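Local coordinates for protein N-alpha-acetyltransferase 35, NatC auxiliary subunit (Saccharomyces cerevisiae, PDB 6YGA) that serves as the large auxiliary subunit of NatC, the N-terminal acetyltransferase complex that acetylates the N-terminal methionine of the L-A virus Gag protein, at residues Val354-His367 with Ile388-Gln400. Sequence-based numbering, arbitrary orientation.
With EDO (1,2-ethanediol), chain C; EDO (1,2-ethanediol), chain D.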
# COMPACT_ATOMS: atom_id res chain seq x y z
N VAL B 354 5.72 21.74 15.59
CA VAL B 354 4.81 21.62 14.46
C VAL B 354 4.94 22.89 13.63
O VAL B 354 4.62 23.98 14.12
CB VAL B 354 3.37 21.38 14.92
CG1 VAL B 354 2.43 21.34 13.72
CG2 VAL B 354 3.27 20.10 15.72
N LEU B 355 5.43 22.75 12.40
CA LEU B 355 5.60 23.86 11.46
C LEU B 355 6.50 24.96 12.00
O LEU B 355 6.44 26.10 11.54
CB LEU B 355 4.24 24.45 11.06
CG LEU B 355 3.30 23.49 10.33
CD1 LEU B 355 1.95 24.14 10.11
CD2 LEU B 355 3.93 23.07 9.01
N GLY B 356 7.35 24.64 12.98
CA GLY B 356 8.18 25.64 13.62
C GLY B 356 7.43 26.69 14.40
O GLY B 356 8.02 27.71 14.76
N LYS B 357 6.15 26.47 14.69
CA LYS B 357 5.32 27.46 15.35
C LYS B 357 4.93 27.05 16.76
O LYS B 357 5.01 27.87 17.69
CB LYS B 357 4.05 27.72 14.52
CG LYS B 357 4.32 28.24 13.12
CD LYS B 357 3.01 28.41 12.33
CE LYS B 357 3.26 28.99 10.95
NZ LYS B 357 4.16 28.12 10.15
N PHE B 358 4.49 25.81 16.95
CA PHE B 358 4.01 25.33 18.24
C PHE B 358 4.74 24.05 18.63
O PHE B 358 5.29 23.33 17.79
CB PHE B 358 2.51 25.03 18.20
CG PHE B 358 1.73 25.94 17.30
CD1 PHE B 358 1.25 27.15 17.75
CD2 PHE B 358 1.46 25.56 15.99
CE1 PHE B 358 0.52 27.98 16.92
CE2 PHE B 358 0.74 26.39 15.15
CZ PHE B 358 0.26 27.60 15.62
N SER B 359 4.74 23.78 19.93
CA SER B 359 5.19 22.50 20.43
C SER B 359 4.09 21.46 20.22
O SER B 359 2.99 21.77 19.74
CB SER B 359 5.59 22.62 21.90
OG SER B 359 4.48 22.95 22.71
N TYR B 360 4.37 20.21 20.59
CA TYR B 360 3.38 19.16 20.36
C TYR B 360 2.15 19.36 21.24
O TYR B 360 1.01 19.21 20.77
CB TYR B 360 3.99 17.78 20.60
CG TYR B 360 5.08 17.38 19.63
CD1 TYR B 360 5.37 18.16 18.52
CD2 TYR B 360 5.83 16.23 19.83
CE1 TYR B 360 6.37 17.81 17.63
CE2 TYR B 360 6.83 15.86 18.94
CZ TYR B 360 7.09 16.66 17.85
OH TYR B 360 8.09 16.30 16.97
N THR B 361 2.36 19.71 22.51
CA THR B 361 1.22 19.90 23.41
C THR B 361 0.45 21.18 23.08
O THR B 361 -0.78 21.19 23.15
CB THR B 361 1.69 19.90 24.87
OG1 THR B 361 2.58 21.00 25.10
CG2 THR B 361 2.41 18.59 25.19
N GLN B 362 1.16 22.25 22.73
CA GLN B 362 0.48 23.47 22.31
C GLN B 362 -0.39 23.21 21.09
O GLN B 362 -1.53 23.70 21.00
CB GLN B 362 1.50 24.57 22.00
CG GLN B 362 2.19 25.15 23.22
CD GLN B 362 3.23 26.18 22.85
OE1 GLN B 362 3.53 26.38 21.67
NE2 GLN B 362 3.79 26.84 23.85
N PHE B 363 0.12 22.43 20.13
CA PHE B 363 -0.65 22.10 18.93
C PHE B 363 -1.89 21.29 19.28
O PHE B 363 -2.96 21.51 18.71
CB PHE B 363 0.25 21.34 17.96
CG PHE B 363 -0.37 21.06 16.63
CD1 PHE B 363 -0.67 22.10 15.76
CD2 PHE B 363 -0.63 19.76 16.23
CE1 PHE B 363 -1.24 21.84 14.53
CE2 PHE B 363 -1.19 19.49 15.00
CZ PHE B 363 -1.49 20.53 14.15
N TYR B 364 -1.76 20.35 20.22
CA TYR B 364 -2.90 19.54 20.64
C TYR B 364 -3.94 20.39 21.36
O TYR B 364 -5.14 20.28 21.09
CB TYR B 364 -2.44 18.39 21.53
CG TYR B 364 -3.55 17.74 22.32
CD1 TYR B 364 -4.37 16.78 21.75
CD2 TYR B 364 -3.76 18.08 23.65
CE1 TYR B 364 -5.38 16.19 22.47
CE2 TYR B 364 -4.78 17.49 24.39
CZ TYR B 364 -5.58 16.54 23.79
OH TYR B 364 -6.59 15.95 24.51
N LEU B 365 -3.49 21.25 22.28
CA LEU B 365 -4.43 22.08 23.02
C LEU B 365 -5.16 23.06 22.12
O LEU B 365 -6.28 23.48 22.43
CB LEU B 365 -3.70 22.82 24.14
CG LEU B 365 -3.13 21.94 25.25
CD1 LEU B 365 -2.34 22.78 26.23
CD2 LEU B 365 -4.25 21.20 25.97
N LEU B 366 -4.55 23.44 20.99
CA LEU B 366 -5.25 24.29 20.02
C LEU B 366 -6.45 23.56 19.42
O LEU B 366 -7.50 24.17 19.20
CB LEU B 366 -4.29 24.74 18.93
CG LEU B 366 -3.56 26.06 19.16
CD1 LEU B 366 -2.50 26.27 18.09
CD2 LEU B 366 -4.54 27.22 19.18
N HIS B 367 -6.30 22.27 19.13
CA HIS B 367 -7.43 21.50 18.61
C HIS B 367 -8.56 21.44 19.62
O HIS B 367 -9.73 21.63 19.27
CB HIS B 367 -6.98 20.09 18.22
CG HIS B 367 -6.12 20.05 17.00
ND1 HIS B 367 -4.83 20.52 16.99
CD2 HIS B 367 -6.36 19.58 15.75
CE1 HIS B 367 -4.31 20.36 15.78
NE2 HIS B 367 -5.22 19.79 15.01
N ILE B 388 -1.93 14.41 28.37
CA ILE B 388 -1.83 15.35 27.26
C ILE B 388 -0.67 14.98 26.35
O ILE B 388 -0.75 15.12 25.13
CB ILE B 388 -1.72 16.79 27.80
CG1 ILE B 388 -3.01 17.19 28.52
CG2 ILE B 388 -1.41 17.77 26.67
CD1 ILE B 388 -2.94 18.52 29.23
N GLN B 389 0.43 14.49 26.93
CA GLN B 389 1.57 14.06 26.13
C GLN B 389 1.20 12.90 25.23
O GLN B 389 1.54 12.88 24.04
CB GLN B 389 2.73 13.67 27.05
CG GLN B 389 4.10 13.73 26.40
CD GLN B 389 4.72 15.11 26.48
OE1 GLN B 389 4.68 15.76 27.53
NE2 GLN B 389 5.30 15.57 25.38
N GLU B 390 0.49 11.91 25.78
CA GLU B 390 0.01 10.79 24.98
C GLU B 390 -1.00 11.24 23.94
O GLU B 390 -0.96 10.78 22.79
CB GLU B 390 -0.59 9.72 25.89
CG GLU B 390 -1.24 8.54 25.17
CD GLU B 390 -0.25 7.44 24.84
OE1 GLU B 390 0.93 7.74 24.57
OE2 GLU B 390 -0.66 6.26 24.85
N SER B 391 -1.92 12.13 24.31
CA SER B 391 -2.91 12.61 23.36
C SER B 391 -2.24 13.38 22.22
O SER B 391 -2.65 13.26 21.06
CB SER B 391 -3.95 13.48 24.07
OG SER B 391 -4.60 12.75 25.09
N SER B 392 -1.21 14.18 22.53
CA SER B 392 -0.52 14.94 21.50
C SER B 392 0.18 14.03 20.51
O SER B 392 0.16 14.27 19.30
CB SER B 392 0.48 15.91 22.13
OG SER B 392 -0.17 16.75 23.08
N ASN B 393 0.83 12.97 21.01
CA ASN B 393 1.45 12.00 20.12
C ASN B 393 0.40 11.28 19.28
O ASN B 393 0.63 11.02 18.10
CB ASN B 393 2.27 10.99 20.94
CG ASN B 393 3.48 11.63 21.60
OD1 ASN B 393 4.04 12.60 21.09
ND2 ASN B 393 3.89 11.08 22.74
N MSE B 394 -0.75 10.98 19.87
CA MSE B 394 -1.84 10.32 19.15
C MSE B 394 -2.32 11.19 17.99
O MSE B 394 -2.61 10.70 16.90
CB MSE B 394 -3.00 10.02 20.10
CG MSE B 394 -3.91 8.90 19.63
SE MSE B 394 -2.98 7.19 19.58
CE MSE B 394 -3.46 6.66 17.77
N LEU B 395 -2.40 12.50 18.25
CA LEU B 395 -2.87 13.42 17.22
C LEU B 395 -1.86 13.54 16.09
O LEU B 395 -2.24 13.61 14.92
CB LEU B 395 -3.15 14.79 17.85
CG LEU B 395 -3.62 15.90 16.91
CD1 LEU B 395 -4.94 15.52 16.23
CD2 LEU B 395 -3.76 17.21 17.68
N LEU B 396 -0.56 13.57 16.42
CA LEU B 396 0.45 13.63 15.38
C LEU B 396 0.43 12.38 14.50
O LEU B 396 0.60 12.48 13.28
CB LEU B 396 1.83 13.82 16.00
CG LEU B 396 2.08 15.16 16.70
CD1 LEU B 396 3.55 15.32 17.02
CD2 LEU B 396 1.59 16.32 15.84
N GLU B 397 0.22 11.21 15.10
CA GLU B 397 0.08 9.99 14.30
C GLU B 397 -1.14 10.05 13.40
O GLU B 397 -1.13 9.51 12.29
CB GLU B 397 0.02 8.76 15.20
CG GLU B 397 1.35 8.42 15.87
CD GLU B 397 1.23 7.26 16.84
OE1 GLU B 397 0.14 6.67 16.94
OE2 GLU B 397 2.24 6.96 17.51
N TRP B 398 -2.21 10.72 13.85
CA TRP B 398 -3.38 10.89 13.00
C TRP B 398 -3.05 11.71 11.76
O TRP B 398 -3.49 11.38 10.65
CB TRP B 398 -4.52 11.54 13.80
CG TRP B 398 -5.75 11.80 12.99
CD1 TRP B 398 -6.82 10.96 12.84
CD2 TRP B 398 -6.04 12.96 12.21
NE1 TRP B 398 -7.76 11.54 12.02
CE2 TRP B 398 -7.30 12.76 11.61
CE3 TRP B 398 -5.35 14.15 11.95
CZ2 TRP B 398 -7.89 13.71 10.78
CZ3 TRP B 398 -5.94 15.09 11.12
CH2 TRP B 398 -7.19 14.87 10.54
N TYR B 399 -2.26 12.78 11.92
CA TYR B 399 -1.86 13.58 10.77
C TYR B 399 -0.99 12.78 9.81
O TYR B 399 -1.16 12.84 8.59
CB TYR B 399 -1.11 14.83 11.23
CG TYR B 399 -2.00 15.99 11.63
CD1 TYR B 399 -2.43 16.92 10.68
CD2 TYR B 399 -2.40 16.17 12.95
CE1 TYR B 399 -3.24 17.98 11.04
CE2 TYR B 399 -3.21 17.23 13.31
CZ TYR B 399 -3.63 18.13 12.35
OH TYR B 399 -4.43 19.19 12.70
N GLN B 400 -0.04 12.01 10.36
CA GLN B 400 0.87 11.24 9.53
C GLN B 400 0.13 10.18 8.73
O GLN B 400 0.49 9.89 7.58
CB GLN B 400 1.96 10.62 10.39
CG GLN B 400 3.02 9.85 9.62
CD GLN B 400 4.33 9.73 10.38
OE1 GLN B 400 4.67 10.58 11.20
NE2 GLN B 400 5.08 8.66 10.10
C1 EDO C . -3.90 26.20 22.87
O1 EDO C . -2.57 26.56 22.48
C2 EDO C . -4.45 27.18 23.90
O2 EDO C . -5.60 26.60 24.52
C1 EDO D . -10.01 20.52 15.67
O1 EDO D . -10.97 20.80 16.70
C2 EDO D . -10.08 19.04 15.29
O2 EDO D . -9.77 18.23 16.43
O HOH W 1 -0.02 17.44 18.90
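The imidazole of His-367 has Leu-395 CD2 over the centre of one face, 3.6 Å from its centroid, while Phe-363 O, Tyr-399 OH and O2 of a bound 1,2-ethanediol all lie in its plane at the edge. One methyl likewise covers the Tyr-360 ring: Leu-396 CD1 stands 3.5 Å from the centroid and almost on the ring normal, a CH-pi contact. Phe-363 takes Val-354 CG1 over one face and His-367 CE1 toward the rim of the other, and its CE2 meets Tyr-399 CE2 at the edge, 3.5 Å away, with the two ring planes at 50°.

These rings sit where helical segments 360-367 and 388-400, parts of helices 360-372 and 386-402, cross at 80° in the NAA35-like, TPR-related part of the chain. The steep crossing confines backbone approach to the neighbourhood of Tyr-364 and Ser-392. Tyr-364, with CG swung anti to its own N, enters as a knob among Ile-388, Ser-391, Ser-392 and Leu-395; Ser-391 CB lies over a ring face, 3.5 Å from Tyr-364 CE1, and Trp-438 of helix 433-456 packs edge-to-face with the same ring. Ser-392 OG presses on Tyr-364 CB at 3.2 Å and is satisfied within its own helix, donating to Ile-388 O at 2.7 Å from the carbonyl face opposite the one used by Ser-392 N. Beside it, a water bridges Tyr-360 O and Ser-392 O.

Two bonds fix the rotation of the imidazole. His-367 ND1 donates to Phe-363 O one turn back, so NE2 is left to face the phenol of Tyr-399, whose hydroxyl also bonds Thr-322 of helix 319-328. The direct link between the helices is short and nearly straight: His-367 NE2 to Tyr-399 OH, 2.5 Å at 162°.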